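Local structure of enzyme subtilase SubTY from Bacillus sp. TY145 (Bacillus sp., 5FFN) at residues 218-229 and 298-308; 158-168 and 181-191. The protein probably cleaves peptide bonds as a serine endopeptidase of the subtilisin (subtilase) family, with calcium and sodium ions bound to its fold. All coordinates share one frame; numbering follows the deposited sequence.

How the contacts relate
Contact 2 (158-168 with 181-191) lies nearer the centre of the chain and belongs to the central sheet. Contact 1 (218-229 with 298-308) is also mostly buried, but sits further out, where two calcium-binding loops meet. They join through neighbouring strands: strand 188-194 of contact 2 pairs in parallel with strand 228-231, which begins in contact 1. Val228 O lies 2.9 Å from Ala191 N, a probable hydrogen bond. Contact 2 is held by regular main-chain bonds and small apolar side chains, with one sodium ion in the loop before strand 188-194. Contact 1 has little regular structure and relies on aromatic rings, a carboxylate, waters and two calcium ions.

Contact 1. Residues 218-229 and 298-308; sequences DYIIQERDIEVS and GDDYASGFGYP. With CA (calcium ion), chain C; CA (calcium ion), chain D.
Aromatic packing joins Tyr219 to Phe305. The edge of the Tyr219 ring points at the face of Phe305 in a T-shaped pair, with centroids 5.2 Å apart and planes at 79°. Tyr219 CG is anti to its own carbonyl carbon (chi1 -72°), which turns one face of the ring to Asp299 CB and an edge to Phe305. Asp299 CB sits 3.6 Å from the Tyr219 ring centroid, a CH-pi contact. Ile221 CD1 reaches Phe305 CE1 at 3.6 Å.

Polar bonds hold the same corner. Tyr219 N donates to Asp299 OD2 (3.0 Å) from above the carboxylate plane. Asp299 OD2 also takes a bond from a water that is a ligand of the calcium ion held by 218-225. Gly217, just before 218-229, also bonds this carboxylate oxygen. A second water bridges Tyr219 OH and Phe305 O. With an alanine in place of Tyr219, the face of Phe305 would probably lose its aromatic partner, Asp299 CB the ring it lies on, and the water its phenolic anchor.

Main-chain bonds fasten the other end. Phe305 N donates to Glu227 O, and Ser229 N to Gly306 O. Ser229 OG donates to Ser303 O at 2.8 Å. Gly304 lies against Ile226 O, where a CB would clash.

Two calcium ions flank the contact. Asp218 OD1, Ile220 O, Gln222 OE1 and Asp225 OD2 bind one, completed by a water and Thr215 O. Gln222 NE2 also bonds Asp218 OD2. Gly298 O and Asp300 OD2 bind the other with a water, Asp288, Ile289 and Gly296. Asp300 OD1 accepts from Ala302 N as an Asx turn and from Ser303 N, extending it to an Asx motif. Calcium sites in loops are characteristic of subtilases. Here each segment carries its own, and the Tyr219-Phe305-Asp299 cluster and main-chain bonds join the loop leading into strand 228-231 to the segment after helix 273-286.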
loop_
_atom_site.group_PDB
_atom_site.type_symbol
_atom_site.label_atom_id
_atom_site.label_comp_id
_atom_site.label_asym_id
_atom_site.label_seq_id
_atom_site.Cartn_x
_atom_site.Cartn_y
_atom_site.Cartn_z
ATOM N N ASP A 218 -0.378 -12.169 20.091
ATOM C CA ASP A 218 -0.263 -13.609 19.949
ATOM C C ASP A 218 0.622 -14.111 18.794
ATOM O O ASP A 218 0.940 -15.293 18.716
ATOM C CB ASP A 218 -1.659 -14.215 19.915
ATOM C CG ASP A 218 -2.496 -13.730 18.748
ATOM O OD1 ASP A 218 -2.082 -12.796 18.007
ATOM O OD2 ASP A 218 -3.612 -14.266 18.615
ATOM N N TYR A 219 1.124 -13.196 17.969
ATOM C CA TYR A 219 1.850 -13.552 16.749
ATOM C C TYR A 219 1.048 -14.552 15.858
ATOM O O TYR A 219 1.635 -15.358 15.140
ATOM C CB TYR A 219 3.244 -14.101 17.075
ATOM C CG TYR A 219 4.222 -13.056 17.572
ATOM C CD1 TYR A 219 4.664 -12.046 16.746
ATOM C CD2 TYR A 219 4.704 -13.105 18.866
ATOM C CE1 TYR A 219 5.567 -11.089 17.188
ATOM C CE2 TYR A 219 5.611 -12.180 19.313
ATOM C CZ TYR A 219 6.032 -11.172 18.488
ATOM O OH TYR A 219 6.968 -10.312 18.996
ATOM N N ILE A 220 -0.273 -14.411 15.871
ATOM C CA ILE A 220 -1.161 -15.132 14.991
ATOM C C ILE A 220 -2.107 -14.105 14.370
ATOM O O ILE A 220 -2.757 -13.336 15.063
ATOM C CB ILE A 220 -1.965 -16.221 15.715
ATOM C CG1 ILE A 220 -1.012 -17.272 16.294
ATOM C CG2 ILE A 220 -2.954 -16.902 14.736
ATOM C CD1 ILE A 220 -1.684 -18.154 17.305
ATOM N N ILE A 221 -2.183 -14.121 13.039
ATOM C CA ILE A 221 -2.977 -13.115 12.332
ATOM C C ILE A 221 -4.459 -13.528 12.325
ATOM O O ILE A 221 -4.813 -14.606 11.772
ATOM C CB ILE A 221 -2.452 -12.925 10.876
ATOM C CG1 ILE A 221 -1.052 -12.313 10.878
ATOM C CG2 ILE A 221 -3.415 -12.102 10.064
ATOM C CD1 ILE A 221 -0.941 -10.950 11.536
ATOM N N GLN A 222 -5.289 -12.688 12.950
ATOM C CA GLN A 222 -6.746 -12.677 12.799
ATOM C C GLN A 222 -7.145 -11.479 11.939
ATOM O O GLN A 222 -6.321 -10.621 11.591
ATOM C CB GLN A 222 -7.466 -12.636 14.166
ATOM C CG GLN A 222 -7.272 -13.907 15.032
ATOM C CD GLN A 222 -6.011 -13.911 15.902
ATOM O OE1 GLN A 222 -5.538 -12.867 16.363
ATOM N NE2 GLN A 222 -5.473 -15.111 16.146
ATOM N N GLU A 223 -8.404 -11.469 11.521
ATOM C CA GLU A 223 -8.955 -10.290 10.879
ATOM C C GLU A 223 -8.766 -9.070 11.800
ATOM O O GLU A 223 -8.922 -9.182 13.023
ATOM C CB GLU A 223 -10.420 -10.520 10.557
ATOM C CG GLU A 223 -11.022 -9.479 9.679
ATOM C CD GLU A 223 -12.374 -9.925 9.122
ATOM O OE1 GLU A 223 -12.448 -10.440 7.996
ATOM O OE2 GLU A 223 -13.337 -9.733 9.848
ATOM N N ARG A 224 -8.354 -7.942 11.197
ATOM C CA ARG A 224 -8.136 -6.637 11.868
ATOM C C ARG A 224 -6.768 -6.593 12.602
ATOM O O ARG A 224 -6.517 -5.686 13.392
ATOM C CB ARG A 224 -9.285 -6.246 12.805
ATOM C CG ARG A 224 -10.679 -6.279 12.173
ATOM C CD ARG A 224 -11.707 -5.662 13.136
ATOM N NE ARG A 224 -11.579 -4.211 13.192
ATOM C CZ ARG A 224 -12.150 -3.377 12.326
ATOM N NH1 ARG A 224 -12.916 -3.818 11.337
ATOM N NH2 ARG A 224 -11.943 -2.075 12.440
ATOM N N ASP A 225 -5.846 -7.505 12.259
ATOM C CA ASP A 225 -4.513 -7.434 12.812
ATOM C C ASP A 225 -3.540 -6.825 11.804
ATOM O O ASP A 225 -3.524 -7.177 10.615
ATOM C CB ASP A 225 -3.965 -8.810 13.183
ATOM C CG ASP A 225 -4.622 -9.432 14.411
ATOM O OD1 ASP A 225 -5.406 -8.791 15.112
ATOM O OD2 ASP A 225 -4.321 -10.611 14.619
ATOM N N ILE A 226 -2.695 -5.926 12.299
ATOM C CA ILE A 226 -1.548 -5.442 11.532
ATOM C C ILE A 226 -0.510 -6.558 11.464
ATOM O O ILE A 226 -0.291 -7.278 12.419
ATOM C CB ILE A 226 -0.834 -4.190 12.195
ATOM C CG1 ILE A 226 -1.863 -3.086 12.425
ATOM C CG2 ILE A 226 0.394 -3.749 11.422
ATOM C CD1 ILE A 226 -2.384 -2.481 11.118
ATOM N N GLU A 227 0.113 -6.724 10.328
ATOM C CA GLU A 227 1.117 -7.816 10.181
ATOM C C GLU A 227 2.582 -7.340 10.295
ATOM O O GLU A 227 3.374 -7.893 11.057
ATOM C CB GLU A 227 0.846 -8.565 8.880
ATOM C CG GLU A 227 1.587 -9.880 8.730
ATOM C CD GLU A 227 0.782 -10.905 7.903
ATOM O OE1 GLU A 227 -0.460 -10.756 7.769
ATOM O OE2 GLU A 227 1.386 -11.864 7.401
ATOM N N VAL A 228 2.933 -6.313 9.536
ATOM C CA VAL A 228 4.298 -5.837 9.463
ATOM C C VAL A 228 4.243 -4.324 9.258
ATOM O O VAL A 228 3.196 -3.782 8.891
ATOM C CB VAL A 228 5.097 -6.497 8.320
ATOM C CG1 VAL A 228 5.249 -7.994 8.573
ATOM C CG2 VAL A 228 4.492 -6.140 6.975
ATOM N N SER A 229 5.393 -3.702 9.471
ATOM C CA SER A 229 5.574 -2.282 9.299
ATOM C C SER A 229 6.706 -2.034 8.298
ATOM O O SER A 229 7.646 -2.850 8.176
ATOM C CB SER A 229 5.963 -1.656 10.620
ATOM O OG SER A 229 4.943 -1.831 11.571
ATOM N N GLY A 298 7.052 -6.739 21.497
ATOM C CA GLY A 298 6.303 -7.851 20.952
ATOM C C GLY A 298 5.306 -7.441 19.892
ATOM O O GLY A 298 5.349 -6.332 19.334
ATOM N N ASP A 299 4.401 -8.352 19.595
ATOM C CA ASP A 299 3.352 -8.129 18.598
ATOM C C ASP A 299 2.401 -7.105 19.131
ATOM O O ASP A 299 1.873 -7.262 20.239
ATOM C CB ASP A 299 2.697 -9.476 18.338
ATOM C CG ASP A 299 1.474 -9.421 17.449
ATOM O OD1 ASP A 299 1.428 -8.554 16.576
ATOM O OD2 ASP A 299 0.587 -10.308 17.647
ATOM N N ASP A 300 2.211 -6.007 18.409
ATOM C CA ASP A 300 1.354 -4.953 18.903
ATOM C C ASP A 300 0.455 -4.434 17.773
ATOM O O ASP A 300 0.669 -4.700 16.577
ATOM C CB ASP A 300 2.183 -3.817 19.577
ATOM C CG ASP A 300 3.022 -3.044 18.593
ATOM O OD1 ASP A 300 2.450 -2.365 17.741
ATOM O OD2 ASP A 300 4.253 -3.011 18.737
ATOM N N TYR A 301 -0.561 -3.692 18.173
ATOM C CA TYR A 301 -1.587 -3.271 17.228
ATOM C C TYR A 301 -1.208 -1.976 16.454
ATOM O O TYR A 301 -1.967 -1.550 15.582
ATOM C CB TYR A 301 -2.939 -3.117 17.931
ATOM C CG TYR A 301 -2.955 -2.127 19.078
ATOM C CD1 TYR A 301 -3.097 -0.775 18.850
ATOM C CD2 TYR A 301 -2.760 -2.553 20.395
ATOM C CE1 TYR A 301 -3.070 0.150 19.932
ATOM C CE2 TYR A 301 -2.763 -1.659 21.468
ATOM C CZ TYR A 301 -2.929 -0.304 21.228
ATOM O OH TYR A 301 -2.933 0.608 22.299
ATOM N N ALA A 302 -0.027 -1.387 16.708
ATOM C CA ALA A 302 0.486 -0.315 15.858
ATOM C C ALA A 302 1.393 -0.801 14.731
ATOM O O ALA A 302 1.311 -0.319 13.598
ATOM C CB ALA A 302 1.253 0.748 16.674
ATOM N N SER A 303 2.263 -1.752 15.053
ATOM C CA SER A 303 3.305 -2.169 14.140
ATOM C C SER A 303 3.246 -3.671 13.770
ATOM O O SER A 303 4.062 -4.122 12.995
ATOM C CB SER A 303 4.665 -1.857 14.743
ATOM O OG SER A 303 4.931 -2.663 15.898
ATOM N N GLY A 304 2.318 -4.413 14.358
ATOM C CA GLY A 304 2.233 -5.839 14.125
ATOM C C GLY A 304 3.468 -6.552 14.653
ATOM O O GLY A 304 3.932 -6.295 15.754
ATOM N N PHE A 305 3.969 -7.496 13.854
ATOM C CA PHE A 305 5.033 -8.366 14.253
ATOM C C PHE A 305 6.376 -7.664 14.254
ATOM O O PHE A 305 7.315 -8.145 14.886
ATOM C CB PHE A 305 5.169 -9.585 13.323
ATOM C CG PHE A 305 4.036 -10.605 13.390
ATOM C CD1 PHE A 305 2.791 -10.316 13.947
ATOM C CD2 PHE A 305 4.209 -11.856 12.779
ATOM C CE1 PHE A 305 1.735 -11.266 13.950
ATOM C CE2 PHE A 305 3.177 -12.796 12.795
ATOM C CZ PHE A 305 1.954 -12.516 13.357
ATOM N N GLY A 306 6.464 -6.525 13.575
ATOM C CA GLY A 306 7.707 -5.792 13.517
ATOM C C GLY A 306 7.977 -5.321 12.112
ATOM O O GLY A 306 7.067 -5.165 11.272
ATOM N N TYR A 307 9.251 -5.102 11.859
ATOM C CA TYR A 307 9.755 -4.531 10.614
ATOM C C TYR A 307 10.643 -5.508 9.842
ATOM O O TYR A 307 11.834 -5.636 10.152
ATOM C CB TYR A 307 10.518 -3.249 10.978
ATOM C CG TYR A 307 11.177 -2.492 9.844
ATOM C CD1 TYR A 307 10.848 -2.725 8.494
ATOM C CD2 TYR A 307 12.134 -1.482 10.125
ATOM C CE1 TYR A 307 11.463 -2.034 7.452
ATOM C CE2 TYR A 307 12.729 -0.749 9.100
ATOM C CZ TYR A 307 12.372 -1.017 7.745
ATOM O OH TYR A 307 12.959 -0.361 6.686
ATOM N N PRO A 308 10.093 -6.175 8.806
ATOM C CA PRO A 308 10.915 -7.144 8.043
ATOM C C PRO A 308 11.889 -6.413 7.110
ATOM O O PRO A 308 11.517 -5.440 6.402
ATOM C CB PRO A 308 9.884 -7.920 7.233
ATOM C CG PRO A 308 8.773 -6.873 6.973
ATOM C CD PRO A 308 8.757 -6.003 8.201
HETATM CA CA CA C . -3.438 -11.746 16.465
HETATM CA CA CA D . 6.289 -4.301 18.870
HETATM O O HOH W 1 7.662 -8.033 17.543
HETATM O O HOH W 2 -0.810 -7.883 15.196
HETATM O O HOH W 3 -1.541 -10.476 16.088
HETATM O O HOH W 4 6.304 -4.868 16.524
#

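Contact 2. Residues 158-168 and 181-191; sequences YGKGVLIVAAA and PGGLVNAVAVA. With NA (sodium ion), chain E.
Strands 163-167 and 188-191 run parallel, with axes 4.8 Å apart at closest and 34° between their directions, and four main-chain bonds join the two segments in a regular ladder. Val188 N donates to Ile164 O at 2.8 Å, almost straight. Ala166 then uses both of its polar atoms: its N donates to Val188 O and its O accepts from Val190 N. Ala168 N, just beyond strand 163-167, closes the ladder on Val190 O.

The side chains of Val165 and Val188 lie on one face of the sheet. Val165 CG1 is anti to the backbone N (chi1 -176°) and meets Val190 CG2 at 3.6 Å. Helix 250-267 packs on Val190 through Ala253 and Val257. Ala166 and Ala189 lie on the other face. There Ala166 CB meets Pro181 CG at 4.1 Å and also touches Gly182. A CB on Gly182 would clash with Ala167 O. A water bridges Gly182 N and Ala167 O.

Beyond the ladder, Tyr158 in the last turn of helix 148-159 covers Asn186. Asn186 CB sits over one face of the Tyr158 ring, 4.2 Å from its centroid. The amide plane is stacked on the ring, only 6° from parallel. Asp155 receives the bond from Asn186 ND2, which should help keep the amide from turning. Another water joins Asn186 O to Ile164 N.

The loop before strand 188-194 wraps a sodium ion. Gly182 O, Leu184 O and Ala187 O bind it with two waters, one of which also accepts from Ala189 N at 3.1 Å. Two successive type I turns bring these carbonyls together. The whole forms neighbouring parallel strands of the central sheet of the subtilisin alpha/beta fold, with a sodium site in the loop that leads into strand 188-194.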
loop_
_atom_site.group_PDB
_atom_site.type_symbol
_atom_site.label_atom_id
_atom_site.label_comp_id
_atom_site.label_asym_id
_atom_site.label_seq_id
_atom_site.Cartn_x
_atom_site.Cartn_y
_atom_site.Cartn_z
ATOM N N TYR A 158 -5.521 -16.054 -2.857
ATOM C CA TYR A 158 -4.646 -16.683 -1.849
ATOM C C TYR A 158 -4.720 -18.200 -2.004
ATOM O O TYR A 158 -3.713 -18.907 -1.832
ATOM C CB TYR A 158 -5.037 -16.280 -0.433
ATOM C CG TYR A 158 -3.960 -16.554 0.625
ATOM C CD1 TYR A 158 -2.837 -15.740 0.715
ATOM C CD2 TYR A 158 -4.057 -17.641 1.504
ATOM C CE1 TYR A 158 -1.839 -15.972 1.687
ATOM C CE2 TYR A 158 -3.058 -17.887 2.475
ATOM C CZ TYR A 158 -1.958 -17.032 2.559
ATOM O OH TYR A 158 -0.967 -17.217 3.494
ATOM N N GLY A 159 -5.909 -18.679 -2.387
ATOM C CA GLY A 159 -6.146 -20.108 -2.587
ATOM C C GLY A 159 -5.447 -20.644 -3.812
ATOM O O GLY A 159 -5.315 -21.849 -3.943
ATOM N N LYS A 160 -5.059 -19.770 -4.725
ATOM C CA LYS A 160 -4.304 -20.104 -5.928
ATOM C C LYS A 160 -2.799 -19.707 -5.846
ATOM O O LYS A 160 -2.110 -19.637 -6.877
ATOM C CB LYS A 160 -4.988 -19.478 -7.147
ATOM C CG LYS A 160 -6.387 -20.066 -7.436
ATOM C CD LYS A 160 -7.117 -19.256 -8.470
ATOM C CE LYS A 160 -7.584 -20.071 -9.642
ATOM N NZ LYS A 160 -6.459 -20.576 -10.410
ATOM N N GLY A 161 -2.283 -19.539 -4.619
ATOM C CA GLY A 161 -0.845 -19.354 -4.366
ATOM C C GLY A 161 -0.258 -17.981 -4.640
ATOM O O GLY A 161 0.949 -17.858 -4.901
ATOM N N VAL A 162 -1.118 -16.952 -4.662
ATOM C CA VAL A 162 -0.707 -15.555 -4.881
ATOM C C VAL A 162 -0.613 -14.863 -3.512
ATOM O O VAL A 162 -1.552 -14.957 -2.703
ATOM C CB VAL A 162 -1.735 -14.775 -5.759
ATOM C CG1 VAL A 162 -1.334 -13.299 -5.892
ATOM C CG2 VAL A 162 -1.849 -15.390 -7.166
ATOM N N LEU A 163 0.519 -14.230 -3.225
ATOM C CA LEU A 163 0.675 -13.475 -1.971
ATOM C C LEU A 163 -0.042 -12.126 -2.143
ATOM O O LEU A 163 0.118 -11.463 -3.169
ATOM C CB LEU A 163 2.143 -13.212 -1.680
ATOM C CG LEU A 163 2.427 -12.544 -0.337
ATOM C CD1 LEU A 163 2.030 -13.486 0.799
ATOM C CD2 LEU A 163 3.863 -12.154 -0.257
ATOM N N ILE A 164 -0.792 -11.710 -1.136
ATOM C CA ILE A 164 -1.475 -10.417 -1.153
ATOM C C ILE A 164 -0.904 -9.527 -0.037
ATOM O O ILE A 164 -0.971 -9.874 1.164
ATOM C CB ILE A 164 -3.042 -10.541 -1.000
ATOM C CG1 ILE A 164 -3.665 -11.379 -2.142
ATOM C CG2 ILE A 164 -3.706 -9.192 -1.018
ATOM C CD1 ILE A 164 -3.934 -12.750 -1.742
ATOM N N VAL A 165 -0.429 -8.372 -0.459
ATOM C CA VAL A 165 0.128 -7.367 0.431
ATOM C C VAL A 165 -0.676 -6.079 0.262
ATOM O O VAL A 165 -0.891 -5.626 -0.870
ATOM C CB VAL A 165 1.636 -7.142 0.132
ATOM C CG1 VAL A 165 2.200 -6.156 1.145
ATOM C CG2 VAL A 165 2.437 -8.460 0.193
ATOM N N ALA A 166 -1.182 -5.503 1.367
ATOM C CA ALA A 166 -2.128 -4.412 1.299
ATOM C C ALA A 166 -1.924 -3.404 2.442
ATOM O O ALA A 166 -1.453 -3.751 3.547
ATOM C CB ALA A 166 -3.573 -4.900 1.272
ATOM N N ALA A 167 -2.259 -2.148 2.144
ATOM C CA ALA A 167 -2.056 -1.074 3.077
ATOM C C ALA A 167 -2.984 -1.239 4.303
ATOM O O ALA A 167 -4.177 -1.583 4.191
ATOM C CB ALA A 167 -2.335 0.282 2.368
ATOM N N ALA A 168 -2.457 -0.944 5.486
ATOM C CA ALA A 168 -3.279 -0.973 6.698
ATOM C C ALA A 168 -4.392 0.099 6.732
ATOM O O ALA A 168 -5.415 -0.066 7.402
ATOM C CB ALA A 168 -2.396 -0.838 7.927
ATOM N N PRO A 181 -8.683 -4.055 1.940
ATOM C CA PRO A 181 -8.432 -5.463 2.323
ATOM C C PRO A 181 -7.294 -5.793 3.270
ATOM O O PRO A 181 -7.130 -6.963 3.598
ATOM C CB PRO A 181 -8.161 -6.131 0.941
ATOM C CG PRO A 181 -7.552 -5.085 0.194
ATOM C CD PRO A 181 -8.267 -3.812 0.550
ATOM N N GLY A 182 -6.482 -4.811 3.679
ATOM C CA GLY A 182 -5.392 -5.072 4.619
ATOM C C GLY A 182 -5.782 -5.939 5.803
ATOM O O GLY A 182 -5.078 -6.898 6.125
ATOM N N GLY A 183 -6.920 -5.598 6.434
ATOM C CA GLY A 183 -7.431 -6.266 7.623
ATOM C C GLY A 183 -7.977 -7.677 7.437
ATOM O O GLY A 183 -8.391 -8.316 8.419
ATOM N N LEU A 184 -7.975 -8.177 6.204
ATOM C CA LEU A 184 -8.397 -9.569 5.940
ATOM C C LEU A 184 -7.370 -10.569 6.438
ATOM O O LEU A 184 -6.153 -10.317 6.387
ATOM C CB LEU A 184 -8.671 -9.812 4.472
ATOM C CG LEU A 184 -9.759 -8.925 3.882
ATOM C CD1 LEU A 184 -9.742 -9.054 2.353
ATOM C CD2 LEU A 184 -11.155 -9.254 4.498
ATOM N N VAL A 185 -7.833 -11.752 6.824
ATOM C CA VAL A 185 -6.907 -12.748 7.358
ATOM C C VAL A 185 -5.846 -13.175 6.352
ATOM O O VAL A 185 -4.713 -13.465 6.713
ATOM C CB VAL A 185 -7.662 -13.993 7.942
ATOM C CG1 VAL A 185 -8.359 -14.672 6.896
ATOM C CG2 VAL A 185 -6.658 -14.972 8.516
ATOM N N ASN A 186 -6.222 -13.183 5.079
ATOM C CA ASN A 186 -5.365 -13.666 4.017
ATOM C C ASN A 186 -4.630 -12.572 3.237
ATOM O O ASN A 186 -4.073 -12.827 2.176
ATOM C CB ASN A 186 -6.166 -14.592 3.082
ATOM C CG ASN A 186 -6.570 -15.913 3.767
ATOM O OD1 ASN A 186 -5.844 -16.416 4.585
ATOM N ND2 ASN A 186 -7.700 -16.449 3.399
ATOM N N ALA A 187 -4.637 -11.341 3.778
ATOM C CA ALA A 187 -3.823 -10.252 3.221
ATOM C C ALA A 187 -2.826 -9.819 4.293
ATOM O O ALA A 187 -3.173 -9.767 5.464
ATOM C CB ALA A 187 -4.668 -9.111 2.802
ATOM N N VAL A 188 -1.603 -9.494 3.878
ATOM C CA VAL A 188 -0.587 -8.931 4.774
ATOM C C VAL A 188 -0.837 -7.411 4.928
ATOM O O VAL A 188 -0.585 -6.663 3.992
ATOM C CB VAL A 188 0.832 -9.163 4.211
ATOM C CG1 VAL A 188 1.864 -8.532 5.116
ATOM C CG2 VAL A 188 1.076 -10.659 4.008
ATOM N N ALA A 189 -1.313 -6.995 6.106
ATOM C CA ALA A 189 -1.598 -5.565 6.428
ATOM C C ALA A 189 -0.297 -4.876 6.758
ATOM O O ALA A 189 0.435 -5.289 7.694
ATOM C CB ALA A 189 -2.549 -5.444 7.635
ATOM N N VAL A 190 -0.022 -3.783 6.070
ATOM C CA VAL A 190 1.238 -3.100 6.243
ATOM C C VAL A 190 1.013 -1.705 6.878
ATOM O O VAL A 190 0.310 -0.841 6.306
ATOM C CB VAL A 190 2.008 -2.966 4.933
ATOM C CG1 VAL A 190 3.377 -2.290 5.183
ATOM C CG2 VAL A 190 2.234 -4.308 4.268
ATOM N N ALA A 191 1.595 -1.536 8.065
ATOM C CA ALA A 191 1.610 -0.237 8.787
ATOM C C ALA A 191 2.763 0.628 8.270
ATOM O O ALA A 191 3.734 0.104 7.742
ATOM C CB ALA A 191 1.793 -0.471 10.310
HETATM NA NA NA E . -4.557 -8.899 7.163
HETATM O O HOH W 5 -1.327 -12.738 1.511
HETATM O O HOH W 6 -6.156 -2.132 2.536
HETATM O O HOH W 7 -2.461 -8.781 8.302
HETATM O O HOH W 8 -5.373 -8.771 9.316
#